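Local coordinates for protein AMP-dependent synthetase and ligase (Xenorhabdus doucetiae, PDB 6QSR) that probably serves as the ApeI subunit of a hot-dog-fold dehydratase heterocomplex that takes part in the biosynthesis of aryl polyene pigments, at residues Q36-W47 with F70-L80. Sequence-based numbering, arbitrary orientation.
Sequences QPLLPGVAQIDW and FQFPLQPGNTL
The ring of Phe70 lies against the first turn of the helix that starts at Gly41. Gly41 CA sits over one face of the Phe70 ring, 3.8 Å from its centroid, in a CH-pi contact. The absence of a side chain at Gly41 lets the ring come this close. The Gln44 amide passes the ring edge, its plane turned 77° from the ring, and OE1 lies in the ring plane, 3.7 Å from Phe70 CD2. Ser111 holds the same oxygen by a hydrogen bond. Ile45 CD1 touches the edge near CZ. Beside this, Leu74 CD1 packs on Gln44 CD at 3.9 Å. Leu39 CB meets Leu74 CB at 4.0 Å.

The two loops are joined by backbone. Leu39 N donates to Leu74 O at 2.9 Å, nearly straight. A water accepts from Leu74 N and donates to Leu39 O, so the loops are also joined through solvent.

Toward Pro37, Gln75 and Pro76 the contact is more open. Pro37 and Pro76 cross at about a right angle, both partly exposed. Gln36 is the buried member at this end. Its chain bends at chi2 (71°), which lets Gln36 NE2 donate one hydrogen bond back to Pro37 O and a second to Gln75 OE1 at 2.8 Å. That second bond comes from above the Gln75 carbonyl plane.

In this hot-dog fold, the contact joins the start of helix 41-56 and its lead-in loop to the connection between strands 61-70 and 79-87. Leu80 touches Trp47 of the helix and Tyr97 of strand 92-99. Leu74 reaches Ala110 of strand 109-118. Ile80 and Met107 of the partner FabA/FabZ dehydratase chain pack on Ile45 and Pro73.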
loop_
_atom_site.group_PDB
_atom_site.type_symbol
_atom_site.label_atom_id
_atom_site.label_comp_id
_atom_site.label_asym_id
_atom_site.label_seq_id
_atom_site.Cartn_x
_atom_site.Cartn_y
_atom_site.Cartn_z
ATOM N N GLN A 36 -8.720 -0.921 -15.102
ATOM C CA GLN A 36 -9.633 -0.459 -14.050
ATOM C C GLN A 36 -8.880 0.457 -13.096
ATOM O O GLN A 36 -7.904 -0.002 -12.482
ATOM C CB GLN A 36 -10.167 -1.642 -13.232
ATOM C CG GLN A 36 -10.943 -1.250 -11.968
ATOM C CD GLN A 36 -12.295 -0.630 -12.257
ATOM O OE1 GLN A 36 -13.064 -1.157 -13.055
ATOM N NE2 GLN A 36 -12.601 0.479 -11.588
ATOM N N PRO A 37 -9.306 1.730 -12.955
ATOM C CA PRO A 37 -8.721 2.503 -11.846
ATOM C C PRO A 37 -9.179 1.964 -10.486
ATOM O O PRO A 37 -10.374 1.822 -10.248
ATOM C CB PRO A 37 -9.213 3.938 -12.093
ATOM C CG PRO A 37 -10.365 3.811 -13.030
ATOM C CD PRO A 37 -10.110 2.582 -13.851
ATOM N N LEU A 38 -8.220 1.626 -9.627
ATOM C CA LEU A 38 -8.507 1.170 -8.270
ATOM C C LEU A 38 -7.652 1.962 -7.311
ATOM O O LEU A 38 -6.478 2.202 -7.593
ATOM C CB LEU A 38 -8.160 -0.309 -8.104
ATOM C CG LEU A 38 -9.032 -1.324 -8.832
ATOM C CD1 LEU A 38 -8.410 -2.706 -8.702
ATOM C CD2 LEU A 38 -10.452 -1.307 -8.280
ATOM N N LEU A 39 -8.224 2.339 -6.172
ATOM C CA LEU A 39 -7.482 3.085 -5.162
ATOM C C LEU A 39 -6.539 2.118 -4.432
ATOM O O LEU A 39 -7.013 1.135 -3.850
ATOM C CB LEU A 39 -8.453 3.741 -4.176
ATOM C CG LEU A 39 -7.857 4.726 -3.165
ATOM C CD1 LEU A 39 -7.357 5.985 -3.852
ATOM C CD2 LEU A 39 -8.877 5.076 -2.096
ATOM N N PRO A 40 -5.203 2.369 -4.480
ATOM C CA PRO A 40 -4.277 1.509 -3.741
ATOM C C PRO A 40 -4.545 1.485 -2.232
ATOM O O PRO A 40 -4.962 2.505 -1.658
ATOM C CB PRO A 40 -2.901 2.143 -4.009
ATOM C CG PRO A 40 -3.069 2.948 -5.249
ATOM C CD PRO A 40 -4.483 3.431 -5.213
ATOM N N GLY A 41 -4.293 0.332 -1.618
ATOM C CA GLY A 41 -4.387 0.150 -0.160
ATOM C C GLY A 41 -3.526 1.136 0.616
ATOM O O GLY A 41 -3.945 1.660 1.653
ATOM N N VAL A 42 -2.325 1.395 0.105
ATOM C CA VAL A 42 -1.417 2.374 0.711
ATOM C C VAL A 42 -1.953 3.815 0.748
ATOM O O VAL A 42 -1.626 4.560 1.663
ATOM C CB VAL A 42 -0.023 2.330 0.046
ATOM C CG1 VAL A 42 -0.029 2.953 -1.351
ATOM C CG2 VAL A 42 1.027 2.992 0.928
ATOM N N ALA A 43 -2.758 4.204 -0.242
ATOM C CA ALA A 43 -3.351 5.543 -0.267
ATOM C C ALA A 43 -4.340 5.730 0.875
ATOM O O ALA A 43 -4.404 6.806 1.477
ATOM C CB ALA A 43 -4.023 5.812 -1.604
ATOM N N GLN A 44 -5.081 4.664 1.178
ATOM C CA GLN A 44 -6.028 4.644 2.294
ATOM C C GLN A 44 -5.301 4.788 3.638
ATOM O O GLN A 44 -5.778 5.492 4.533
ATOM C CB GLN A 44 -6.873 3.362 2.261
ATOM C CG GLN A 44 -7.753 3.232 1.013
ATOM C CD GLN A 44 -8.447 1.882 0.924
ATOM O OE1 GLN A 44 -9.128 1.463 1.856
ATOM N NE2 GLN A 44 -8.277 1.195 -0.205
ATOM N N ILE A 45 -4.135 4.167 3.749
ATOM C CA ILE A 45 -3.281 4.315 4.942
ATOM C C ILE A 45 -2.691 5.734 4.993
ATOM O O ILE A 45 -2.659 6.361 6.069
ATOM C CB ILE A 45 -2.191 3.230 4.991
ATOM C CG1 ILE A 45 -2.844 1.851 5.158
ATOM C CG2 ILE A 45 -1.226 3.462 6.153
ATOM C CD1 ILE A 45 -2.003 0.712 4.655
ATOM N N ASP A 46 -2.266 6.234 3.829
ATOM C CA ASP A 46 -1.668 7.568 3.702
ATOM C C ASP A 46 -2.589 8.661 4.273
ATOM O O ASP A 46 -2.144 9.487 5.057
ATOM C CB ASP A 46 -1.282 7.850 2.239
ATOM C CG ASP A 46 -0.361 9.052 2.087
ATOM O OD1 ASP A 46 0.807 8.981 2.518
ATOM O OD2 ASP A 46 -0.794 10.066 1.514
ATOM N N TRP A 47 -3.878 8.626 3.925
ATOM C CA TRP A 47 -4.835 9.633 4.392
ATOM C C TRP A 47 -5.170 9.485 5.880
ATOM O O TRP A 47 -5.280 10.478 6.591
ATOM C CB TRP A 47 -6.121 9.604 3.552
ATOM C CG TRP A 47 -5.877 9.746 2.081
ATOM C CD1 TRP A 47 -4.818 10.365 1.469
ATOM C CD2 TRP A 47 -6.722 9.268 1.029
ATOM N NE1 TRP A 47 -4.943 10.277 0.099
ATOM C CE2 TRP A 47 -6.107 9.617 -0.197
ATOM C CE3 TRP A 47 -7.937 8.569 1.002
ATOM C CZ2 TRP A 47 -6.672 9.293 -1.442
ATOM C CZ3 TRP A 47 -8.495 8.240 -0.242
ATOM C CH2 TRP A 47 -7.856 8.601 -1.439
ATOM N N PHE A 70 -8.447 -4.945 3.513
ATOM C CA PHE A 70 -9.081 -4.265 2.401
ATOM C C PHE A 70 -10.085 -5.252 1.842
ATOM O O PHE A 70 -9.709 -6.234 1.193
ATOM C CB PHE A 70 -8.040 -3.882 1.355
ATOM C CG PHE A 70 -6.953 -2.997 1.885
ATOM C CD1 PHE A 70 -5.687 -3.509 2.173
ATOM C CD2 PHE A 70 -7.201 -1.652 2.119
ATOM C CE1 PHE A 70 -4.689 -2.682 2.657
ATOM C CE2 PHE A 70 -6.209 -0.822 2.611
ATOM C CZ PHE A 70 -4.946 -1.339 2.879
ATOM N N GLN A 71 -11.361 -5.001 2.106
ATOM C CA GLN A 71 -12.410 -5.984 1.828
ATOM C C GLN A 71 -13.378 -5.611 0.702
ATOM O O GLN A 71 -14.267 -6.402 0.393
ATOM C CB GLN A 71 -13.166 -6.319 3.122
ATOM C CG GLN A 71 -14.095 -5.241 3.655
ATOM C CD GLN A 71 -14.386 -5.402 5.140
ATOM O OE1 GLN A 71 -13.544 -5.093 5.987
ATOM N NE2 GLN A 71 -15.581 -5.883 5.463
ATOM N N PHE A 72 -13.204 -4.437 0.085
ATOM C CA PHE A 72 -14.007 -4.031 -1.081
ATOM C C PHE A 72 -13.204 -3.055 -1.949
ATOM O O PHE A 72 -12.606 -2.125 -1.406
ATOM C CB PHE A 72 -15.313 -3.370 -0.618
ATOM C CG PHE A 72 -16.379 -3.307 -1.680
ATOM C CD1 PHE A 72 -16.545 -2.163 -2.461
ATOM C CD2 PHE A 72 -17.223 -4.394 -1.902
ATOM C CE1 PHE A 72 -17.535 -2.105 -3.442
ATOM C CE2 PHE A 72 -18.213 -4.339 -2.881
ATOM C CZ PHE A 72 -18.367 -3.193 -3.652
ATOM N N PRO A 73 -13.192 -3.248 -3.291
ATOM C CA PRO A 73 -12.413 -2.327 -4.129
ATOM C C PRO A 73 -13.050 -0.946 -4.252
ATOM O O PRO A 73 -14.283 -0.830 -4.322
ATOM C CB PRO A 73 -12.372 -3.012 -5.497
ATOM C CG PRO A 73 -13.491 -3.997 -5.504
ATOM C CD PRO A 73 -13.969 -4.213 -4.099
ATOM N N LEU A 74 -12.203 0.079 -4.274
ATOM C CA LEU A 74 -12.636 1.464 -4.388
ATOM C C LEU A 74 -12.149 2.038 -5.707
ATOM O O LEU A 74 -11.030 1.764 -6.134
ATOM C CB LEU A 74 -12.090 2.281 -3.217
ATOM C CG LEU A 74 -12.593 1.820 -1.840
ATOM C CD1 LEU A 74 -11.920 2.602 -0.730
ATOM C CD2 LEU A 74 -14.103 1.967 -1.740
ATOM N N GLN A 75 -13.007 2.826 -6.347
ATOM C CA GLN A 75 -12.748 3.372 -7.682
ATOM C C GLN A 75 -13.211 4.827 -7.767
ATOM O O GLN A 75 -13.922 5.303 -6.877
ATOM C CB GLN A 75 -13.448 2.514 -8.746
ATOM C CG GLN A 75 -14.966 2.486 -8.670
ATOM C CD GLN A 75 -15.597 1.734 -9.831
ATOM O OE1 GLN A 75 -15.049 1.685 -10.935
ATOM N NE2 GLN A 75 -16.761 1.150 -9.586
ATOM N N PRO A 76 -12.825 5.544 -8.845
ATOM C CA PRO A 76 -13.275 6.927 -8.951
ATOM C C PRO A 76 -14.799 7.048 -9.009
ATOM O O PRO A 76 -15.470 6.155 -9.541
ATOM C CB PRO A 76 -12.642 7.410 -10.258
ATOM C CG PRO A 76 -11.485 6.512 -10.482
ATOM C CD PRO A 76 -11.890 5.187 -9.925
ATOM N N GLY A 77 -15.316 8.133 -8.433
ATOM C CA GLY A 77 -16.747 8.340 -8.282
ATOM C C GLY A 77 -17.289 7.920 -6.927
ATOM O O GLY A 77 -18.374 8.364 -6.547
ATOM N N ASN A 78 -16.552 7.073 -6.197
ATOM C CA ASN A 78 -16.967 6.648 -4.860
ATOM C C ASN A 78 -16.824 7.785 -3.855
ATOM O O ASN A 78 -15.908 8.610 -3.945
ATOM C CB ASN A 78 -16.152 5.453 -4.353
ATOM C CG ASN A 78 -16.414 4.163 -5.120
ATOM O OD1 ASN A 78 -15.629 3.224 -5.018
ATOM N ND2 ASN A 78 -17.511 4.100 -5.874
ATOM N N THR A 79 -17.763 7.817 -2.916
ATOM C CA THR A 79 -17.696 8.674 -1.747
ATOM C C THR A 79 -17.420 7.746 -0.572
ATOM O O THR A 79 -18.046 6.687 -0.446
ATOM C CB THR A 79 -19.004 9.458 -1.550
ATOM O OG1 THR A 79 -19.202 10.320 -2.674
ATOM C CG2 THR A 79 -18.955 10.315 -0.286
ATOM N N LEU A 80 -16.454 8.141 0.253
ATOM C CA LEU A 80 -16.016 7.370 1.403
ATOM C C LEU A 80 -16.345 8.117 2.681
ATOM O O LEU A 80 -16.293 9.351 2.715
ATOM C CB LEU A 80 -14.496 7.157 1.344
ATOM C CG LEU A 80 -13.885 6.660 0.032
ATOM C CD1 LEU A 80 -12.384 6.457 0.186
ATOM C CD2 LEU A 80 -14.553 5.371 -0.420
HETATM O O HOH W 1 -9.400 -0.233 -3.779
#